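Local coordinates for protein branched-chain-amino-acid aminotransferase (Deinococcus radiodurans, PDB 3UZO) that binds pyridoxal 5'-phosphate and L-glutamate and probably catalyses amino-group transfer between branched-chain amino acids and 2-oxoglutarate, a step of isoleucine and valine biosynthesis, at residues Thr67-Gln73 with Asn154-Ala160; Pro146-Val151 with Glu162-Ser166. One frame throughout, in Å; residues are numbered along the deposited sequence.

How the contacts relate
Both contacts involve one beta hairpin. Contact 2 pairs its two strands, and contact 1 docks part of the connecting loop, Asn-154 to Ala-160, on the short helix and turn of Thr-67 to Gln-73. Their centres lie 12 Å apart, joined at Gly-150, where Ala-68 N to Gly-150 O (3.0 Å) and Gly-150 N to Gln-73 O (3.1 Å) are probable hydrogen bonds. Contact 2 is sheet core, built from regular backbone bonds and apolar side chains. Contact 1 is also largely buried, though Arg-158 is exposed; side-chain-mediated polar bonds and one aromatic ring hold it, and it faces the second subunit and a bound glutamate.

Contact 1: residues Thr67-Gln73 with Asn154-Ala160; sequences TALHYGQ and NIGVRTA. With GLU (glutamic acid), chain F.
A one-turn helix, 67-70, is closed by Tyr-71 N to Thr-67 O (2.8 Å); Tyr-71 then leaves helical geometry, and Gly-72 takes a left-handed conformation (phi 46°, psi 28°). The irregular loop 154-160 runs the other way, with Thr-67 opposite Ala-160 (CA-CA 5.8 Å) and Tyr-71 opposite Val-157 (6.8 Å).

Polar bonds gather at Gln-73, whose extended side chain (chi1 and chi2 t) accepts Ala-160 N on OE1 (2.9 Å) and gives NE2 to Thr-159 OG1 (3.0 Å). Thr-67 OG1 (chi1 p) also donates to Gln-73 OE1 (2.6 Å), while Thr-159 OG1 bonds to Leu-109 O. With chi1 m directing the ring at the loop, Tyr-71 OH lies 2.4 Å from Ile-155 O, a very short separation. Tyr-71 OH is also 2.8 Å from GLU OXT of the bound glutamate.

Nonpolar groups pack too: Val-157 CA makes a CH-pi contact over one face of the Tyr-71 ring, 4.0 Å from its centroid, Val-157 CG2 touches Tyr-71 CE2 at 3.3 Å, and the Thr-67 CG2 methyl packs against the carbonyl Arg-158 O (3.3 Å).

The site is a subunit-spanning substrate pocket: Tyr-71 OH also bonds Arg-145 of the second subunit, and its ring meets that subunit's Phe-76. In the chain the helix falls between strands 59-63 and 74-83, with Ala-68 and Gln-73 bonded through their backbones to Gly-150 near the end of strand 141-151.

Contact 2: residues Pro146-Val151 with Glu162-Ser166; sequences PFVIGV and EFIFS
This is an antiparallel beta hairpin in the middle of an antiparallel sheet, flanked by strands 39-45 and 74-83: strands 141-151 and 162-172 are adjacent in sequence and in the sheet, and the two short segments cross at 153°, their axes approaching to 4.4 Å. Hydrogen-bonded pairs are Phe-147 with Ser-166 (N to O 2.8 Å, returned from Ser-166 N to Phe-147 O at 2.9 Å), Ile-149 with Ile-164 (both bonds N to O 3.0 Å) and Val-151 with Glu-162. In that last pair Val-151 N to Glu-162 O is 2.8 Å, but Glu-162 N to Val-151 O has weakened to 3.4 Å as the strands give way to the loop. Val-148 with Phe-165 and Gly-150 with Phe-163 are non-hydrogen-bonded pairs, CA-CA 4.5 Å.

On the face carrying Val-148, Phe-163 and Phe-165, bare Gly-150 leaves a hollow that the Phe-163 ring (chi1 m) fills, its CD2 3.6 Å from Gly-150 CA. Val-148 (chi1 t) is the bump between the two phenylalanines, CG2 to Phe-165 CD1 at 3.8 Å and CG1 to Phe-163 CB at 4.5 Å. Pro-146 CB abuts the edge of the Phe-165 ring, 4.0 Å from CE1. Helix 94-107 covers this face through Met-101.

On the other face, Ile-164 (chi1 m) lodges between Ile-149 (CG1 to Ile-164 CB 3.9 Å) and Val-151 (CG2 to Ile-164 CG1 4.2 Å). Phe-147 (chi1 p) meets His-70 of the second subunit, and Phe-147 CE2 rests 3.6 Å from Ser-166 CB.

Contact 1: residues Thr67-Gln73 with Asn154-Ala160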
loop_
_atom_site.group_PDB
_atom_site.type_symbol
_atom_site.label_atom_id
_atom_site.label_comp_id
_atom_site.label_asym_id
_atom_site.label_seq_id
_atom_site.Cartn_x
_atom_site.Cartn_y
_atom_site.Cartn_z
ATOM N N THR A 67 -5.338 -10.511 3.718
ATOM C CA THR A 67 -5.387 -9.259 2.969
ATOM C C THR A 67 -4.224 -8.346 3.355
ATOM O O THR A 67 -3.803 -7.502 2.566
ATOM C CB THR A 67 -6.696 -8.484 3.230
ATOM O OG1 THR A 67 -6.782 -8.167 4.624
ATOM C CG2 THR A 67 -7.916 -9.312 2.814
ATOM N N ALA A 68 -3.715 -8.507 4.574
ATOM C CA ALA A 68 -2.594 -7.686 5.036
ATOM C C ALA A 68 -1.345 -7.956 4.195
ATOM O O ALA A 68 -0.456 -7.107 4.096
ATOM C CB ALA A 68 -2.299 -7.979 6.509
ATOM N N LEU A 69 -1.293 -9.131 3.578
ATOM C CA LEU A 69 -0.141 -9.529 2.765
ATOM C C LEU A 69 -0.291 -9.273 1.273
ATOM O O LEU A 69 0.699 -9.033 0.572
ATOM C CB LEU A 69 0.144 -11.017 2.961
ATOM C CG LEU A 69 0.535 -11.489 4.361
ATOM C CD1 LEU A 69 0.564 -13.010 4.393
ATOM C CD2 LEU A 69 1.882 -10.901 4.747
ATOM N N HIS A 70 -1.527 -9.337 0.792
ATOM C CA HIS A 70 -1.820 -9.163 -0.625
ATOM C C HIS A 70 -2.443 -7.824 -1.017
ATOM O O HIS A 70 -2.150 -7.293 -2.078
ATOM C CB HIS A 70 -2.751 -10.294 -1.085
ATOM C CG HIS A 70 -2.155 -11.660 -0.944
ATOM N ND1 HIS A 70 -1.627 -12.355 -2.011
ATOM C CD2 HIS A 70 -1.946 -12.432 0.148
ATOM C CE1 HIS A 70 -1.115 -13.494 -1.583
ATOM N NE2 HIS A 70 -1.296 -13.566 -0.276
ATOM N N TYR A 71 -3.295 -7.272 -0.167
ATOM C CA TYR A 71 -3.966 -6.025 -0.514
ATOM C C TYR A 71 -3.689 -4.850 0.406
ATOM O O TYR A 71 -4.542 -3.980 0.583
ATOM C CB TYR A 71 -5.470 -6.279 -0.601
ATOM C CG TYR A 71 -5.798 -7.472 -1.460
ATOM C CD1 TYR A 71 -6.297 -8.645 -0.893
ATOM C CD2 TYR A 71 -5.557 -7.452 -2.837
ATOM C CE1 TYR A 71 -6.545 -9.773 -1.670
ATOM C CE2 TYR A 71 -5.799 -8.577 -3.625
ATOM C CZ TYR A 71 -6.291 -9.734 -3.029
ATOM O OH TYR A 71 -6.496 -10.863 -3.779
ATOM N N GLY A 72 -2.488 -4.835 0.979
ATOM C CA GLY A 72 -2.076 -3.764 1.870
ATOM C C GLY A 72 -3.073 -3.332 2.929
ATOM O O GLY A 72 -3.054 -2.173 3.348
ATOM N N GLN A 73 -3.942 -4.234 3.374
ATOM C CA GLN A 73 -4.907 -3.852 4.404
ATOM C C GLN A 73 -4.177 -3.904 5.736
ATOM O O GLN A 73 -4.178 -4.915 6.439
ATOM C CB GLN A 73 -6.112 -4.787 4.412
ATOM C CG GLN A 73 -7.171 -4.361 5.420
ATOM C CD GLN A 73 -8.488 -5.078 5.226
ATOM O OE1 GLN A 73 -8.534 -6.311 5.135
ATOM N NE2 GLN A 73 -9.577 -4.308 5.163
ATOM N N ASN A 154 -8.441 -15.924 2.477
ATOM C CA ASN A 154 -9.023 -15.034 1.478
ATOM C C ASN A 154 -8.224 -15.062 0.173
ATOM O O ASN A 154 -7.062 -15.470 0.166
ATOM C CB ASN A 154 -9.054 -13.611 2.045
ATOM C CG ASN A 154 -9.534 -12.586 1.043
ATOM O OD1 ASN A 154 -8.792 -12.176 0.145
ATOM N ND2 ASN A 154 -10.783 -12.168 1.187
ATOM N N ILE A 155 -8.849 -14.648 -0.928
ATOM C CA ILE A 155 -8.165 -14.596 -2.218
ATOM C C ILE A 155 -8.594 -13.397 -3.052
ATOM O O ILE A 155 -7.803 -12.855 -3.818
ATOM C CB ILE A 155 -8.397 -15.864 -3.073
ATOM C CG1 ILE A 155 -9.892 -16.061 -3.326
ATOM C CG2 ILE A 155 -7.781 -17.064 -2.398
ATOM C CD1 ILE A 155 -10.198 -17.116 -4.367
ATOM N N GLY A 156 -9.847 -12.983 -2.921
ATOM C CA GLY A 156 -10.303 -11.843 -3.697
ATOM C C GLY A 156 -10.116 -10.525 -2.971
ATOM O O GLY A 156 -10.034 -10.496 -1.742
ATOM N N VAL A 157 -10.040 -9.434 -3.728
ATOM C CA VAL A 157 -9.878 -8.112 -3.139
ATOM C C VAL A 157 -11.123 -7.790 -2.324
ATOM O O VAL A 157 -12.213 -7.663 -2.870
ATOM C CB VAL A 157 -9.712 -7.025 -4.218
ATOM C CG1 VAL A 157 -9.638 -5.652 -3.567
ATOM C CG2 VAL A 157 -8.466 -7.289 -5.035
ATOM N N ARG A 158 -10.956 -7.661 -1.015
ATOM C CA ARG A 158 -12.073 -7.358 -0.134
ATOM C C ARG A 158 -11.523 -7.157 1.263
ATOM O O ARG A 158 -10.349 -7.428 1.510
ATOM C CB ARG A 158 -13.062 -8.526 -0.113
ATOM C CG ARG A 158 -12.485 -9.805 0.487
ATOM C CD ARG A 158 -13.544 -10.890 0.605
ATOM N NE ARG A 158 -14.059 -11.308 -0.697
ATOM C CZ ARG A 158 -13.392 -12.067 -1.561
ATOM N NH1 ARG A 158 -12.175 -12.503 -1.264
ATOM N NH2 ARG A 158 -13.939 -12.390 -2.726
ATOM N N THR A 159 -12.363 -6.686 2.176
ATOM C CA THR A 159 -11.912 -6.501 3.542
ATOM C C THR A 159 -11.799 -7.889 4.176
ATOM O O THR A 159 -12.605 -8.782 3.890
ATOM C CB THR A 159 -12.890 -5.600 4.339
ATOM O OG1 THR A 159 -12.353 -5.354 5.643
ATOM C CG2 THR A 159 -14.262 -6.250 4.459
ATOM N N ALA A 160 -10.781 -8.072 5.013
ATOM C CA ALA A 160 -10.526 -9.344 5.691
ATOM C C ALA A 160 -11.660 -9.783 6.609
ATOM O O ALA A 160 -12.397 -8.954 7.134
ATOM C CB ALA A 160 -9.238 -9.243 6.511
HETATM N N GLU F . -5.336 -9.436 -8.409
HETATM C CA GLU F . -6.780 -9.668 -8.678
HETATM C C GLU F . -7.477 -10.152 -7.427
HETATM O O GLU F . -8.716 -10.037 -7.366
HETATM C CB GLU F . -6.956 -10.709 -9.778
HETATM C CG GLU F . -6.825 -10.153 -11.175
HETATM C CD GLU F . -7.224 -11.158 -12.231
HETATM O OE1 GLU F . -8.236 -11.862 -12.020
HETATM O OE2 GLU F . -6.530 -11.232 -13.266
HETATM O OXT GLU F . -6.765 -10.650 -6.534
#

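Contact 2: residues Pro146-Val151 with Glu162-Ser166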
loop_
_atom_site.group_PDB
_atom_site.type_symbol
_atom_site.label_atom_id
_atom_site.label_comp_id
_atom_site.label_asym_id
_atom_site.label_seq_id
_atom_site.Cartn_x
_atom_site.Cartn_y
_atom_site.Cartn_z
ATOM N N PRO A 146 1.928 0.275 17.519
ATOM C CA PRO A 146 0.613 -0.370 17.483
ATOM C C PRO A 146 0.313 -0.571 16.002
ATOM O O PRO A 146 0.694 0.272 15.179
ATOM C CB PRO A 146 -0.326 0.684 18.083
ATOM C CG PRO A 146 0.594 1.638 18.818
ATOM C CD PRO A 146 1.810 1.680 17.945
ATOM N N PHE A 147 -0.335 -1.678 15.648
ATOM C CA PHE A 147 -0.679 -1.899 14.254
ATOM C C PHE A 147 -1.857 -2.845 14.124
ATOM O O PHE A 147 -2.131 -3.636 15.020
ATOM C CB PHE A 147 0.534 -2.408 13.449
ATOM C CG PHE A 147 1.006 -3.787 13.825
ATOM C CD1 PHE A 147 0.594 -4.900 13.096
ATOM C CD2 PHE A 147 1.911 -3.966 14.865
ATOM C CE1 PHE A 147 1.088 -6.178 13.396
ATOM C CE2 PHE A 147 2.408 -5.234 15.178
ATOM C CZ PHE A 147 1.996 -6.342 14.440
ATOM N N VAL A 148 -2.573 -2.709 13.015
ATOM C CA VAL A 148 -3.745 -3.523 12.716
ATOM C C VAL A 148 -3.577 -4.089 11.316
ATOM O O VAL A 148 -3.228 -3.368 10.383
ATOM C CB VAL A 148 -5.051 -2.679 12.768
ATOM C CG1 VAL A 148 -6.265 -3.555 12.452
ATOM C CG2 VAL A 148 -5.194 -2.037 14.153
ATOM N N ILE A 149 -3.822 -5.387 11.180
ATOM C CA ILE A 149 -3.683 -6.068 9.900
ATOM C C ILE A 149 -4.866 -6.991 9.656
ATOM O O ILE A 149 -5.392 -7.596 10.596
ATOM C CB ILE A 149 -2.397 -6.932 9.860
ATOM C CG1 ILE A 149 -2.340 -7.838 11.100
ATOM C CG2 ILE A 149 -1.165 -6.035 9.797
ATOM C CD1 ILE A 149 -1.174 -8.806 11.125
ATOM N N GLY A 150 -5.275 -7.087 8.394
ATOM C CA GLY A 150 -6.368 -7.965 8.024
ATOM C C GLY A 150 -5.818 -9.374 7.866
ATOM O O GLY A 150 -4.791 -9.572 7.205
ATOM N N VAL A 151 -6.484 -10.356 8.466
ATOM C CA VAL A 151 -6.013 -11.735 8.379
ATOM C C VAL A 151 -7.134 -12.725 8.065
ATOM O O VAL A 151 -8.270 -12.324 7.797
ATOM C CB VAL A 151 -5.317 -12.158 9.685
ATOM C CG1 VAL A 151 -4.148 -11.209 9.985
ATOM C CG2 VAL A 151 -6.318 -12.163 10.827
ATOM N N GLU A 162 -11.144 -11.354 9.372
ATOM C CA GLU A 162 -10.611 -11.220 10.718
ATOM C C GLU A 162 -9.465 -10.217 10.738
ATOM O O GLU A 162 -8.905 -9.871 9.695
ATOM C CB GLU A 162 -10.114 -12.575 11.230
ATOM C CG GLU A 162 -11.170 -13.666 11.215
ATOM C CD GLU A 162 -10.672 -14.961 11.824
ATOM O OE1 GLU A 162 -11.337 -16.000 11.627
ATOM O OE2 GLU A 162 -9.623 -14.939 12.504
ATOM N N PHE A 163 -9.130 -9.738 11.929
ATOM C CA PHE A 163 -8.045 -8.779 12.067
ATOM C C PHE A 163 -7.255 -9.015 13.339
ATOM O O PHE A 163 -7.734 -9.638 14.293
ATOM C CB PHE A 163 -8.584 -7.343 12.094
ATOM C CG PHE A 163 -9.451 -6.996 10.922
ATOM C CD1 PHE A 163 -10.785 -7.398 10.880
ATOM C CD2 PHE A 163 -8.927 -6.292 9.840
ATOM C CE1 PHE A 163 -11.583 -7.106 9.774
ATOM C CE2 PHE A 163 -9.714 -5.999 8.733
ATOM C CZ PHE A 163 -11.044 -6.407 8.697
ATOM N N ILE A 164 -6.029 -8.510 13.339
ATOM C CA ILE A 164 -5.174 -8.593 14.500
ATOM C C ILE A 164 -4.741 -7.171 14.856
ATOM O O ILE A 164 -4.487 -6.339 13.972
ATOM C CB ILE A 164 -3.915 -9.447 14.228
ATOM C CG1 ILE A 164 -4.267 -10.935 14.285
ATOM C CG2 ILE A 164 -2.824 -9.086 15.224
ATOM C CD1 ILE A 164 -3.082 -11.863 14.037
ATOM N N PHE A 165 -4.704 -6.887 16.149
ATOM C CA PHE A 165 -4.249 -5.594 16.648
ATOM C C PHE A 165 -3.117 -5.961 17.582
ATOM O O PHE A 165 -3.297 -6.787 18.480
ATOM C CB PHE A 165 -5.324 -4.865 17.447
ATOM C CG PHE A 165 -4.788 -3.725 18.284
ATOM C CD1 PHE A 165 -3.982 -2.741 17.715
ATOM C CD2 PHE A 165 -5.116 -3.618 19.637
ATOM C CE1 PHE A 165 -3.515 -1.667 18.472
ATOM C CE2 PHE A 165 -4.654 -2.543 20.407
ATOM C CZ PHE A 165 -3.852 -1.566 19.821
ATOM N N SER A 166 -1.952 -5.358 17.378
ATOM C CA SER A 166 -0.810 -5.679 18.220
ATOM C C SER A 166 0.007 -4.441 18.533
ATOM O O SER A 166 -0.016 -3.460 17.783
ATOM C CB SER A 166 0.070 -6.725 17.513
ATOM O OG SER A 166 1.194 -7.092 18.291
#